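Local coordinates for protein putative enoyl-CoA hydratase (Streptomyces avermitilis, PDB 3GKB) that probably acts on acyl-CoA thioesters as a member of the crotonase (enoyl-CoA hydratase/isomerase) superfamily, although its own substrate and reaction are not established, at residues Glu64-His69 with Gly115-Gly120; Val70-Gly75 with Asp259-Pro264; Asp91-Gln96 with Gly235-Trp240; Met147-Gly152 with Ala242-Pro247; Gly155-Arg160 with Glu231-Glu236. All blocks are in the same frame, centred on the assembly; numbering follows the deposited sequence.

In the fold
Contacts 3, 4 and 5 use helix 230-243. Contacts 3 and 5 have centres 8 Å apart and share E236, which holds Q96 in one and T156 in the other; contact 4, 12 Å from contact 3 between centres, takes the C-terminal end, and these two also meet where N93 ND2 donates to G152 O. Contacts 1 and 2, centres also 12 Å apart, have first segments that run on from 64 to 75. Contact 2 joins contact 1 (H69 CE1 to Q262 OE1, 3.1 Å) to contacts 3 (V70 CG1 to F95 CE1, 3.8 Å) and 4 (M72 SD to M147 CE, 3.7 Å). No ligand marks the active site; in relatives the contact 1 loops lead to the oxyanion hole.

Contact 1 (Glu64-His69 with Gly115-Gly120); sequences EFFLAH and GKARGG
Backbone bonds of parallel-strand type join E64 and F66 to K116: K116 N donates to E64 O at 2.9 Å and 167°, while K116 O receives F66 N at 2.8 Å. F65 thus faces K116 in a parallel bridge. Farther on the pairing loosens, R118 N being divided weakly between L67 O and A68 O. Waters bridge E64 O to K116 NZ and A68 O to R118 NH1. E64 OE2 lies a long 3.7 Å from K116 NZ; its stronger mate is R268, as that of R118 is E271. The F65 ring takes E64 CG over one face, and its CD1 and CE1 meet K116 CB and CD, each pair 3.9 Å apart. R118 NH1 lies at the ring edge, 4.1 Å from F65 CE1. An alanine in place of F65 would probably open a gap beneath E64 CG and leave the K116 methylenes without their aromatic support. In crotonase relatives this region supplies oxyanion-hole N-H groups; G119 here N-caps helix 120-127. F66 packs on V111 and L113 of strand 108-113 and V125 of helix 120-127, L67 rests on F124, and the F65 ring touches the loop residue V29, and E267 of helix 264-268.

Contact 2 (Val70-Gly75 with Asp259-Pro264); sequences VDMRIG and DGAQTP
Q262 meets D71 and M72 through a side chain whose CG lies anti to its carbonyl carbon (chi1 -55°) and which runs extended beyond it; D71 brings its CG anti to the backbone N (chi1 179°). The two side chains cross at about a right angle, and both ends of the Q262 amide are used. NE2 donates to D71 OD1 at 3.1 Å, a bond nearly in the amide plane. OE1 receives M72 N at 2.6 Å, the donor lying slightly off the carbonyl plane. D71 OD1 has a second donor, R73 N at 3.0 Å, and the two N-H groups come from opposite faces of the carboxylate, which should hinder its rotation. M72 packs beside this polar pair, its SD 3.5 Å from A261 CB, and reaches on to I253 and L257 of helix 248-258. Q262 lies in a type II turn from G260 to T263, which T263 OG1 supports by donating to G260 O at 2.6 Å; the same hydroxyl caps helix 264-268 at G266 N. The D71 to R73 bond is an Asx turn, set in a type I turn from D71 to I74, whereas G260 is the C-prime residue of a Schellman motif. A glutamine in the linker between helices 248-258 and 264-268 bonds to the D71 carboxylate and the M72 N-H of an Asx turn in the loop before helix 78-87.

Contact 3 (Asp91-Gln96 with Gly235-Trp240); sequences DVNVFQ and GENDAW
N93 and N237 meet beside a capping box, formed by N93 and Q96 where the chain enters helix 96-103. N93 CB lies 3.5 Å from N237 OD1. The CG of N93 sits between the backbone N and the carbonyl carbon (chi1 78°), from where OD1 turns back to accept Q96 N at 2.8 Å and, weakly, F95 N. ND2 points the other way: it donates to N237 OD1 at 3.0 Å, in the plane of its own amide, and also to G152 O, while lying 3.8 Å from W240 CZ3. Q96 completes the box, its OE1 receiving N93 N at 3.0 Å. The same amide then reaches helix 230-243, NE2 donating to E236 OE1 at 2.9 Å with an almost straight 172° bond that arrives from above the carboxylate plane; L233 O is a second acceptor. The other carboxylate oxygen of E236 is taken by T156. Each amide therefore serves the cap with its oxygen and the neighbouring helix with its nitrogen. Outward from these bonds, F95 and W240 form an oblique ring pair, planes 72° apart, and F95 CD2 comes within 3.7 Å of W240 CZ2.

Contact 4 (Met147-Gly152 with Ala242-Pro247); sequences MGIIPG and ATFSLP
I149 lays its CG2 methyl over one face of the F244 ring, a CH-pi contact in which the methyl carbon is 4.0 Å from the ring centroid and 24° off the ring normal. Its nearest ring atom is F244 CZ, 3.7 Å from I149 CG2, so the methyl sits toward the rim; I149 CD1 comes close to the same CZ. W240 adds an edge-to-face ring pair with F244. The CG2 branch of I149 lies anti to the carbonyl carbon, beside the backbone N, and this branch also meets T243, with I149 CG2 and T243 OG1 3.4 Å apart. The two side chains cross at about a right angle. T243 OG1 is directed back into its own helix, where W240 O is its partner, and T243 CB packs on G148 O at 3.6 Å. A water spans the two backbones, donating to G148 O at 2.7 Å and to T243 O at 2.8 Å, while I150 N is buried without a partner in the model. I150 and T243 also pack on A219 of the second subunit, so the join forms part of a subunit interface. With no direct hydrogen bond between the segments, the loop before helix 155-163 is attached to the end of helix 230-243 by methyl-to-ring contact, close packing round a threonine whose hydroxyl is already used, and one bridging water.

Contact 5 (Gly155-Arg160 with Glu231-Glu236); sequences GTQYLR and EGLLGE
E236 OE2 is gripped twice by T156, by its hydroxyl OG1 at 2.5 Å and its backbone N at 3.0 Å. The hydroxyl donates to the anti lone pair of the carboxylate oxygen, while the N-H, bent to 136°, meets OE2 nearly along its C-O axis. T156 OG1 in turn accepts Q157 NE2 at 2.9 Å, making a short chain of hydrogen bonds from amide to hydroxyl to carboxylate. E236 OE1 takes G154 N, so the carboxylate lies against the first turn of helix 155-163, whose N-H groups would probably stabilise its negative charge. Q157 bends at chi2 (-54°) and folds across G232, its OE1 3.3 Å from G232 CA. A CB at G232 would collide with that oxygen, and L233 CD2 closes in beside Q157 CG. An alanine in place of Q157 would probably open a gap over G232 and deprive both T156 OG1 and S223 O of the second subunit of an N-H donor. R160 forms a salt bridge to D227 of that subunit. The arrangement is a helix pair crossing at 137° with axes 9.2 Å apart, brought close at a glycine and joined by a carboxylate at a helix N-terminus, beside the subunit interface of this crotonase-family trimer.

Contact 1 (Glu64-His69 with Gly115-Gly120)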
# COMPACT_ATOMS: atom_id res chain seq x y z
N GLU B 64 1.14 -28.63 -9.52
CA GLU B 64 1.44 -28.13 -8.17
C GLU B 64 2.28 -26.85 -8.14
O GLU B 64 2.16 -26.04 -7.19
CB GLU B 64 2.16 -29.22 -7.38
CG GLU B 64 2.42 -28.79 -5.96
CD GLU B 64 2.68 -29.94 -5.00
OE1 GLU B 64 2.75 -31.11 -5.46
OE2 GLU B 64 2.79 -29.63 -3.78
N PHE B 65 3.14 -26.68 -9.15
CA PHE B 65 4.10 -25.55 -9.22
C PHE B 65 3.89 -24.67 -10.44
O PHE B 65 3.73 -25.15 -11.55
CB PHE B 65 5.53 -26.09 -9.21
CG PHE B 65 5.79 -26.98 -8.05
CD1 PHE B 65 5.95 -26.44 -6.78
CD2 PHE B 65 5.75 -28.34 -8.20
CE1 PHE B 65 6.11 -27.27 -5.69
CE2 PHE B 65 5.89 -29.17 -7.11
CZ PHE B 65 6.07 -28.64 -5.86
N PHE B 66 3.86 -23.36 -10.21
CA PHE B 66 3.89 -22.38 -11.30
C PHE B 66 5.32 -22.32 -11.81
O PHE B 66 5.59 -22.71 -12.96
CB PHE B 66 3.39 -21.02 -10.80
CG PHE B 66 3.45 -19.95 -11.83
CD1 PHE B 66 2.43 -19.80 -12.77
CD2 PHE B 66 4.53 -19.09 -11.90
CE1 PHE B 66 2.50 -18.81 -13.72
CE2 PHE B 66 4.61 -18.10 -12.87
CZ PHE B 66 3.59 -17.97 -13.77
N LEU B 67 6.23 -21.89 -10.93
CA LEU B 67 7.68 -21.93 -11.15
C LEU B 67 8.32 -22.17 -9.80
O LEU B 67 8.12 -21.40 -8.90
CB LEU B 67 8.22 -20.64 -11.74
CG LEU B 67 7.91 -20.35 -13.22
CD1 LEU B 67 8.34 -18.88 -13.57
CD2 LEU B 67 8.55 -21.40 -14.17
N ALA B 68 9.04 -23.26 -9.66
CA ALA B 68 9.52 -23.71 -8.35
C ALA B 68 10.45 -22.69 -7.71
O ALA B 68 10.29 -22.36 -6.55
CB ALA B 68 10.22 -25.03 -8.49
N HIS B 69 11.43 -22.24 -8.50
CA HIS B 69 12.55 -21.37 -8.13
C HIS B 69 13.63 -21.58 -9.20
O HIS B 69 13.45 -22.40 -10.10
CB HIS B 69 13.11 -21.65 -6.71
CG HIS B 69 13.48 -23.08 -6.47
ND1 HIS B 69 14.61 -23.66 -7.02
CD2 HIS B 69 12.84 -24.06 -5.78
CE1 HIS B 69 14.66 -24.93 -6.65
NE2 HIS B 69 13.59 -25.20 -5.92
N GLY B 115 -0.76 -22.66 -8.48
CA GLY B 115 0.06 -23.43 -7.57
C GLY B 115 1.12 -22.59 -6.87
O GLY B 115 0.93 -21.39 -6.61
N LYS B 116 2.23 -23.25 -6.56
CA LYS B 116 3.31 -22.64 -5.80
C LYS B 116 4.38 -22.01 -6.69
O LYS B 116 4.83 -22.61 -7.68
CB LYS B 116 3.98 -23.67 -4.87
CG LYS B 116 3.07 -24.20 -3.78
CD LYS B 116 3.61 -25.50 -3.24
CE LYS B 116 2.82 -26.03 -2.06
NZ LYS B 116 1.44 -26.39 -2.46
N ALA B 117 4.80 -20.80 -6.29
CA ALA B 117 5.89 -20.08 -6.92
C ALA B 117 6.81 -19.57 -5.83
O ALA B 117 6.35 -18.89 -4.92
CB ALA B 117 5.36 -18.91 -7.78
N ARG B 118 8.08 -19.94 -5.89
CA ARG B 118 9.04 -19.53 -4.90
C ARG B 118 10.30 -18.95 -5.54
O ARG B 118 10.62 -19.22 -6.72
CB ARG B 118 9.42 -20.65 -3.96
CG ARG B 118 8.29 -21.23 -3.14
CD ARG B 118 8.86 -22.29 -2.25
NE ARG B 118 7.93 -22.96 -1.33
CZ ARG B 118 7.33 -24.13 -1.57
NH1 ARG B 118 7.45 -24.73 -2.73
NH2 ARG B 118 6.60 -24.71 -0.61
N GLY B 119 10.99 -18.12 -4.77
CA GLY B 119 12.22 -17.46 -5.22
C GLY B 119 12.04 -16.71 -6.51
O GLY B 119 11.13 -15.88 -6.64
N GLY B 120 12.86 -17.05 -7.49
CA GLY B 120 12.72 -16.48 -8.82
C GLY B 120 11.35 -16.64 -9.45
O GLY B 120 10.93 -15.80 -10.25
O HOH W 1 0.46 -26.33 -5.02
O HOH W 2 8.96 -24.29 -5.00

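Contact 2 (Val70-Gly75 with Asp259-Pro264)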
# COMPACT_ATOMS: atom_id res chain seq x y z
N VAL B 70 14.72 -20.83 -9.11
CA VAL B 70 15.84 -21.00 -10.03
C VAL B 70 16.56 -22.32 -9.76
O VAL B 70 16.72 -22.73 -8.62
CB VAL B 70 16.80 -19.79 -9.93
CG1 VAL B 70 18.08 -20.05 -10.73
CG2 VAL B 70 16.10 -18.52 -10.45
N ASP B 71 16.98 -22.96 -10.83
CA ASP B 71 17.68 -24.23 -10.78
C ASP B 71 18.87 -24.12 -9.84
O ASP B 71 19.76 -23.28 -9.99
CB ASP B 71 18.12 -24.59 -12.20
CG ASP B 71 18.90 -25.91 -12.27
OD1 ASP B 71 18.94 -26.65 -11.25
OD2 ASP B 71 19.50 -26.15 -13.36
N MET B 72 18.88 -24.97 -8.83
CA MET B 72 19.93 -24.92 -7.81
C MET B 72 21.29 -25.40 -8.36
O MET B 72 22.32 -25.20 -7.72
CB MET B 72 19.49 -25.76 -6.61
CG MET B 72 18.38 -25.07 -5.71
SD MET B 72 17.47 -26.24 -4.61
CE MET B 72 18.61 -26.48 -3.31
N ARG B 73 21.27 -26.06 -9.51
CA ARG B 73 22.48 -26.48 -10.20
C ARG B 73 22.92 -25.51 -11.30
O ARG B 73 23.85 -25.82 -12.07
CB ARG B 73 22.27 -27.85 -10.84
CG ARG B 73 21.87 -28.93 -9.87
CD ARG B 73 22.23 -30.26 -10.46
NE ARG B 73 22.29 -31.28 -9.44
CZ ARG B 73 21.28 -32.05 -9.09
NH1 ARG B 73 20.09 -31.91 -9.67
NH2 ARG B 73 21.45 -32.96 -8.13
N ILE B 74 22.29 -24.33 -11.37
CA ILE B 74 22.59 -23.39 -12.45
C ILE B 74 24.05 -22.90 -12.45
O ILE B 74 24.57 -22.50 -13.48
CB ILE B 74 21.58 -22.19 -12.46
CG1 ILE B 74 21.55 -21.57 -13.86
CG2 ILE B 74 21.88 -21.19 -11.34
CD1 ILE B 74 20.39 -20.66 -14.09
N GLY B 75 24.72 -22.97 -11.30
CA GLY B 75 26.09 -22.50 -11.18
C GLY B 75 27.11 -23.54 -11.55
O GLY B 75 28.31 -23.24 -11.55
N ASP B 259 18.84 -33.73 -0.18
CA ASP B 259 17.67 -34.08 0.59
C ASP B 259 16.35 -34.02 -0.20
O ASP B 259 15.28 -34.17 0.39
CB ASP B 259 17.59 -33.19 1.85
CG ASP B 259 18.64 -33.56 2.89
OD1 ASP B 259 19.42 -34.52 2.67
OD2 ASP B 259 18.67 -32.90 3.95
N GLY B 260 16.42 -33.81 -1.51
CA GLY B 260 15.24 -33.89 -2.35
C GLY B 260 14.70 -32.61 -2.94
O GLY B 260 13.60 -32.64 -3.51
N ALA B 261 15.41 -31.48 -2.81
CA ALA B 261 14.95 -30.29 -3.52
C ALA B 261 14.87 -30.61 -5.03
O ALA B 261 15.61 -31.45 -5.55
CB ALA B 261 15.85 -29.05 -3.23
N GLN B 262 13.92 -29.98 -5.71
CA GLN B 262 13.75 -30.09 -7.14
C GLN B 262 13.12 -31.43 -7.53
O GLN B 262 13.17 -31.84 -8.68
CB GLN B 262 15.05 -29.76 -7.90
CG GLN B 262 15.56 -28.38 -7.50
CD GLN B 262 16.58 -27.70 -8.43
OE1 GLN B 262 16.81 -26.51 -8.27
NE2 GLN B 262 17.19 -28.44 -9.37
N THR B 263 12.52 -32.08 -6.54
CA THR B 263 11.59 -33.18 -6.73
C THR B 263 10.26 -32.73 -6.17
O THR B 263 10.21 -31.92 -5.25
CB THR B 263 12.04 -34.45 -5.99
OG1 THR B 263 11.85 -34.29 -4.57
CG2 THR B 263 13.49 -34.73 -6.27
N PRO B 264 9.15 -33.28 -6.68
CA PRO B 264 7.83 -32.86 -6.19
C PRO B 264 7.66 -33.00 -4.69
O PRO B 264 7.16 -32.06 -4.02
CB PRO B 264 6.88 -33.78 -6.94
CG PRO B 264 7.61 -34.03 -8.22
CD PRO B 264 9.04 -34.21 -7.82

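Contact 3 (Asp91-Gln96 with Gly235-Trp240)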
# COMPACT_ATOMS: atom_id res chain seq x y z
N ASP B 91 23.16 -2.48 -15.71
CA ASP B 91 22.78 -2.27 -14.30
C ASP B 91 21.72 -3.26 -13.81
O ASP B 91 21.03 -3.01 -12.81
CB ASP B 91 22.26 -0.85 -14.06
CG ASP B 91 23.23 0.22 -14.52
OD1 ASP B 91 24.41 0.15 -14.13
OD2 ASP B 91 22.78 1.13 -15.27
N VAL B 92 21.60 -4.38 -14.51
CA VAL B 92 20.65 -5.44 -14.19
C VAL B 92 21.42 -6.76 -14.29
O VAL B 92 22.06 -7.05 -15.31
CB VAL B 92 19.45 -5.42 -15.19
CG1 VAL B 92 18.58 -6.68 -15.08
CG2 VAL B 92 18.66 -4.11 -15.07
N ASN B 93 21.39 -7.56 -13.22
CA ASN B 93 22.05 -8.86 -13.25
C ASN B 93 21.25 -9.90 -14.03
O ASN B 93 20.08 -9.65 -14.41
CB ASN B 93 22.47 -9.32 -11.86
CG ASN B 93 21.31 -9.87 -11.03
OD1 ASN B 93 20.41 -10.51 -11.55
ND2 ASN B 93 21.38 -9.68 -9.72
N VAL B 94 21.88 -11.05 -14.24
CA VAL B 94 21.33 -12.11 -15.11
C VAL B 94 19.95 -12.63 -14.64
O VAL B 94 19.10 -12.97 -15.44
CB VAL B 94 22.37 -13.28 -15.29
CG1 VAL B 94 22.48 -14.14 -14.04
CG2 VAL B 94 22.00 -14.13 -16.49
N PHE B 95 19.74 -12.64 -13.32
CA PHE B 95 18.47 -13.06 -12.75
C PHE B 95 17.41 -11.98 -12.78
O PHE B 95 16.23 -12.25 -13.11
CB PHE B 95 18.72 -13.59 -11.35
CG PHE B 95 19.64 -14.76 -11.35
CD1 PHE B 95 19.21 -15.97 -11.90
CD2 PHE B 95 20.95 -14.65 -10.92
CE1 PHE B 95 20.06 -17.07 -11.96
CE2 PHE B 95 21.81 -15.75 -10.98
CZ PHE B 95 21.36 -16.96 -11.49
N GLN B 96 17.80 -10.76 -12.42
CA GLN B 96 16.93 -9.60 -12.54
C GLN B 96 16.46 -9.40 -13.97
O GLN B 96 15.38 -8.90 -14.19
CB GLN B 96 17.65 -8.34 -12.04
CG GLN B 96 17.99 -8.39 -10.54
CD GLN B 96 18.94 -7.27 -10.11
OE1 GLN B 96 19.68 -6.70 -10.94
NE2 GLN B 96 18.95 -6.97 -8.81
N GLY B 235 21.43 -1.98 -5.55
CA GLY B 235 21.62 -2.27 -4.13
C GLY B 235 21.33 -3.72 -3.76
O GLY B 235 22.08 -4.34 -2.97
N GLU B 236 20.28 -4.28 -4.36
CA GLU B 236 19.94 -5.67 -4.14
C GLU B 236 21.03 -6.56 -4.69
O GLU B 236 21.45 -7.49 -4.01
CB GLU B 236 18.55 -6.02 -4.73
CG GLU B 236 18.23 -7.52 -4.74
CD GLU B 236 17.07 -7.87 -5.66
OE1 GLU B 236 17.37 -8.32 -6.80
OE2 GLU B 236 15.87 -7.69 -5.27
N ASN B 237 21.50 -6.28 -5.91
CA ASN B 237 22.57 -7.04 -6.51
C ASN B 237 23.82 -7.10 -5.63
O ASN B 237 24.43 -8.18 -5.48
CB ASN B 237 22.94 -6.49 -7.88
CG ASN B 237 24.10 -7.22 -8.47
OD1 ASN B 237 23.99 -8.38 -8.86
ND2 ASN B 237 25.28 -6.59 -8.41
N ASP B 238 24.20 -5.96 -5.07
CA ASP B 238 25.40 -5.87 -4.24
C ASP B 238 25.24 -6.71 -2.97
O ASP B 238 26.16 -7.42 -2.53
CB ASP B 238 25.69 -4.41 -3.86
CG ASP B 238 26.19 -3.59 -5.03
OD1 ASP B 238 26.65 -4.18 -6.03
OD2 ASP B 238 26.10 -2.35 -4.98
N ALA B 239 24.06 -6.60 -2.36
CA ALA B 239 23.77 -7.33 -1.13
C ALA B 239 23.73 -8.83 -1.40
O ALA B 239 24.27 -9.61 -0.63
CB ALA B 239 22.44 -6.83 -0.51
N TRP B 240 23.10 -9.21 -2.52
CA TRP B 240 22.95 -10.60 -2.90
C TRP B 240 24.30 -11.22 -3.24
O TRP B 240 24.64 -12.30 -2.75
CB TRP B 240 22.01 -10.68 -4.09
CG TRP B 240 21.94 -11.97 -4.86
CD1 TRP B 240 21.22 -13.11 -4.57
CD2 TRP B 240 22.58 -12.21 -6.11
NE1 TRP B 240 21.36 -14.03 -5.57
CE2 TRP B 240 22.19 -13.50 -6.53
CE3 TRP B 240 23.42 -11.45 -6.93
CZ2 TRP B 240 22.65 -14.06 -7.72
CZ3 TRP B 240 23.87 -12.00 -8.12
CH2 TRP B 240 23.49 -13.30 -8.50

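Contact 4 (Met147-Gly152 with Ala242-Pro247)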
# COMPACT_ATOMS: atom_id res chain seq x y z
N MET B 147 18.25 -20.52 1.89
CA MET B 147 19.40 -21.02 1.12
C MET B 147 20.65 -20.18 1.41
O MET B 147 21.68 -20.35 0.77
CB MET B 147 19.02 -21.08 -0.36
CG MET B 147 17.85 -22.09 -0.72
SD MET B 147 17.62 -22.08 -2.56
CE MET B 147 16.26 -23.29 -2.64
N GLY B 148 20.56 -19.29 2.41
CA GLY B 148 21.68 -18.48 2.85
C GLY B 148 21.97 -17.28 1.99
O GLY B 148 23.06 -16.71 2.05
N ILE B 149 20.97 -16.89 1.18
CA ILE B 149 21.09 -15.75 0.28
C ILE B 149 19.88 -14.83 0.47
O ILE B 149 19.18 -14.92 1.50
CB ILE B 149 21.34 -16.21 -1.19
CG1 ILE B 149 20.15 -17.01 -1.74
CG2 ILE B 149 22.63 -17.07 -1.25
CD1 ILE B 149 20.20 -17.24 -3.28
N ILE B 150 19.71 -13.86 -0.41
CA ILE B 150 18.49 -13.07 -0.45
C ILE B 150 17.98 -13.11 -1.90
O ILE B 150 18.68 -13.59 -2.78
CB ILE B 150 18.70 -11.60 0.05
CG1 ILE B 150 19.82 -10.86 -0.74
CG2 ILE B 150 19.03 -11.57 1.54
CD1 ILE B 150 19.59 -9.38 -0.87
N PRO B 151 16.77 -12.62 -2.15
CA PRO B 151 16.36 -12.54 -3.55
C PRO B 151 17.31 -11.67 -4.36
O PRO B 151 17.65 -10.58 -3.93
CB PRO B 151 14.96 -11.94 -3.47
CG PRO B 151 14.48 -12.27 -2.11
CD PRO B 151 15.67 -12.27 -1.23
N GLY B 152 17.78 -12.18 -5.48
CA GLY B 152 18.68 -11.48 -6.36
C GLY B 152 18.13 -11.27 -7.75
O GLY B 152 18.87 -10.83 -8.64
N ALA B 242 27.16 -10.40 -2.13
CA ALA B 242 27.93 -10.54 -0.91
C ALA B 242 27.59 -11.82 -0.13
O ALA B 242 28.48 -12.37 0.52
CB ALA B 242 27.76 -9.29 0.01
N THR B 243 26.34 -12.29 -0.19
CA THR B 243 25.95 -13.51 0.52
C THR B 243 26.65 -14.77 -0.03
O THR B 243 26.85 -15.73 0.71
CB THR B 243 24.38 -13.72 0.55
OG1 THR B 243 23.88 -13.98 -0.76
CG2 THR B 243 23.69 -12.50 1.14
N PHE B 244 27.05 -14.76 -1.31
CA PHE B 244 27.93 -15.84 -1.85
C PHE B 244 29.41 -15.77 -1.46
O PHE B 244 30.19 -16.70 -1.76
CB PHE B 244 27.85 -15.89 -3.38
CG PHE B 244 26.52 -16.26 -3.87
CD1 PHE B 244 25.61 -15.29 -4.22
CD2 PHE B 244 26.13 -17.60 -3.91
CE1 PHE B 244 24.36 -15.63 -4.64
CE2 PHE B 244 24.87 -17.94 -4.34
CZ PHE B 244 23.98 -16.94 -4.72
N SER B 245 29.83 -14.70 -0.82
CA SER B 245 31.17 -14.67 -0.24
C SER B 245 31.22 -15.34 1.11
O SER B 245 32.25 -15.27 1.78
CB SER B 245 31.64 -13.22 -0.07
OG SER B 245 31.53 -12.53 -1.27
N LEU B 246 30.09 -15.92 1.56
CA LEU B 246 30.04 -16.67 2.82
C LEU B 246 29.70 -18.14 2.54
O LEU B 246 29.00 -18.44 1.56
CB LEU B 246 28.98 -16.06 3.76
CG LEU B 246 29.10 -14.54 3.95
CD1 LEU B 246 27.87 -13.97 4.67
CD2 LEU B 246 30.40 -14.21 4.72
N PRO B 247 30.20 -19.07 3.39
CA PRO B 247 30.14 -20.50 3.05
C PRO B 247 28.76 -21.15 3.08
O PRO B 247 28.56 -22.15 2.38
CB PRO B 247 31.06 -21.16 4.09
CG PRO B 247 31.05 -20.20 5.25
CD PRO B 247 31.01 -18.83 4.60
O HOH W 3 25.64 -17.41 2.61

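Contact 5 (Gly155-Arg160 with Glu231-Glu236)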
# COMPACT_ATOMS: atom_id res chain seq x y z
N GLY B 155 13.18 -9.36 -6.53
CA GLY B 155 12.14 -9.62 -5.54
C GLY B 155 12.08 -8.65 -4.37
O GLY B 155 10.98 -8.27 -3.93
N THR B 156 13.26 -8.25 -3.87
CA THR B 156 13.27 -7.31 -2.74
C THR B 156 12.63 -5.97 -3.17
O THR B 156 11.86 -5.36 -2.42
CB THR B 156 14.68 -7.05 -2.17
OG1 THR B 156 15.50 -6.41 -3.14
CG2 THR B 156 15.33 -8.35 -1.66
N GLN B 157 12.90 -5.56 -4.41
CA GLN B 157 12.37 -4.31 -4.92
C GLN B 157 10.92 -4.38 -5.37
O GLN B 157 10.15 -3.41 -5.15
CB GLN B 157 13.27 -3.76 -6.02
CG GLN B 157 14.76 -3.66 -5.60
CD GLN B 157 14.93 -2.85 -4.30
OE1 GLN B 157 14.60 -1.68 -4.26
NE2 GLN B 157 15.37 -3.50 -3.23
N TYR B 158 10.53 -5.49 -5.99
CA TYR B 158 9.14 -5.68 -6.36
C TYR B 158 8.27 -5.70 -5.10
O TYR B 158 7.21 -5.10 -5.06
CB TYR B 158 8.94 -6.94 -7.19
CG TYR B 158 9.80 -7.02 -8.46
CD1 TYR B 158 10.40 -5.89 -9.04
CD2 TYR B 158 10.03 -8.25 -9.06
CE1 TYR B 158 11.16 -5.99 -10.19
CE2 TYR B 158 10.79 -8.38 -10.18
CZ TYR B 158 11.34 -7.25 -10.77
OH TYR B 158 12.11 -7.42 -11.91
N LEU B 159 8.74 -6.39 -4.07
CA LEU B 159 8.05 -6.39 -2.76
C LEU B 159 8.06 -5.01 -2.16
O LEU B 159 7.01 -4.54 -1.70
CB LEU B 159 8.71 -7.37 -1.79
CG LEU B 159 8.35 -8.85 -2.06
CD1 LEU B 159 9.37 -9.78 -1.42
CD2 LEU B 159 6.93 -9.16 -1.53
N ARG B 160 9.21 -4.36 -2.10
CA ARG B 160 9.20 -3.02 -1.52
C ARG B 160 8.09 -2.15 -2.14
O ARG B 160 7.33 -1.45 -1.43
CB ARG B 160 10.53 -2.31 -1.65
CG ARG B 160 10.54 -1.03 -0.83
CD ARG B 160 11.84 -0.34 -0.75
NE ARG B 160 11.74 0.67 0.32
CZ ARG B 160 12.70 0.95 1.20
NH1 ARG B 160 13.87 0.33 1.14
NH2 ARG B 160 12.50 1.87 2.12
N GLU B 231 18.33 2.19 -8.93
CA GLU B 231 19.19 2.19 -7.73
C GLU B 231 18.88 1.04 -6.79
O GLU B 231 19.79 0.43 -6.20
CB GLU B 231 19.10 3.53 -7.00
CG GLU B 231 19.80 4.68 -7.77
CD GLU B 231 21.19 4.31 -8.33
OE1 GLU B 231 22.11 3.97 -7.55
OE2 GLU B 231 21.38 4.42 -9.56
N GLY B 232 17.59 0.71 -6.66
CA GLY B 232 17.20 -0.41 -5.80
C GLY B 232 17.71 -1.74 -6.30
O GLY B 232 18.15 -2.58 -5.50
N LEU B 233 17.65 -1.94 -7.62
CA LEU B 233 18.13 -3.20 -8.20
C LEU B 233 19.64 -3.34 -8.04
O LEU B 233 20.14 -4.40 -7.73
CB LEU B 233 17.69 -3.32 -9.66
CG LEU B 233 16.20 -3.52 -9.90
CD1 LEU B 233 15.89 -3.29 -11.38
CD2 LEU B 233 15.71 -4.92 -9.42
N LEU B 234 20.37 -2.24 -8.23
CA LEU B 234 21.81 -2.26 -7.96
C LEU B 234 22.15 -2.60 -6.50
O LEU B 234 23.05 -3.41 -6.23
CB LEU B 234 22.45 -0.93 -8.39
CG LEU B 234 22.62 -0.77 -9.92
CD1 LEU B 234 22.90 0.67 -10.28
CD2 LEU B 234 23.72 -1.74 -10.44
N GLY B 235 21.43 -1.98 -5.55
CA GLY B 235 21.62 -2.27 -4.13
C GLY B 235 21.33 -3.72 -3.76
O GLY B 235 22.08 -4.34 -2.97
N GLU B 236 20.28 -4.28 -4.36
CA GLU B 236 19.94 -5.67 -4.14
C GLU B 236 21.03 -6.56 -4.69
O GLU B 236 21.45 -7.49 -4.01
CB GLU B 236 18.55 -6.02 -4.73
CG GLU B 236 18.23 -7.52 -4.74
CD GLU B 236 17.07 -7.87 -5.66
OE1 GLU B 236 17.37 -8.32 -6.80
OE2 GLU B 236 15.87 -7.69 -5.27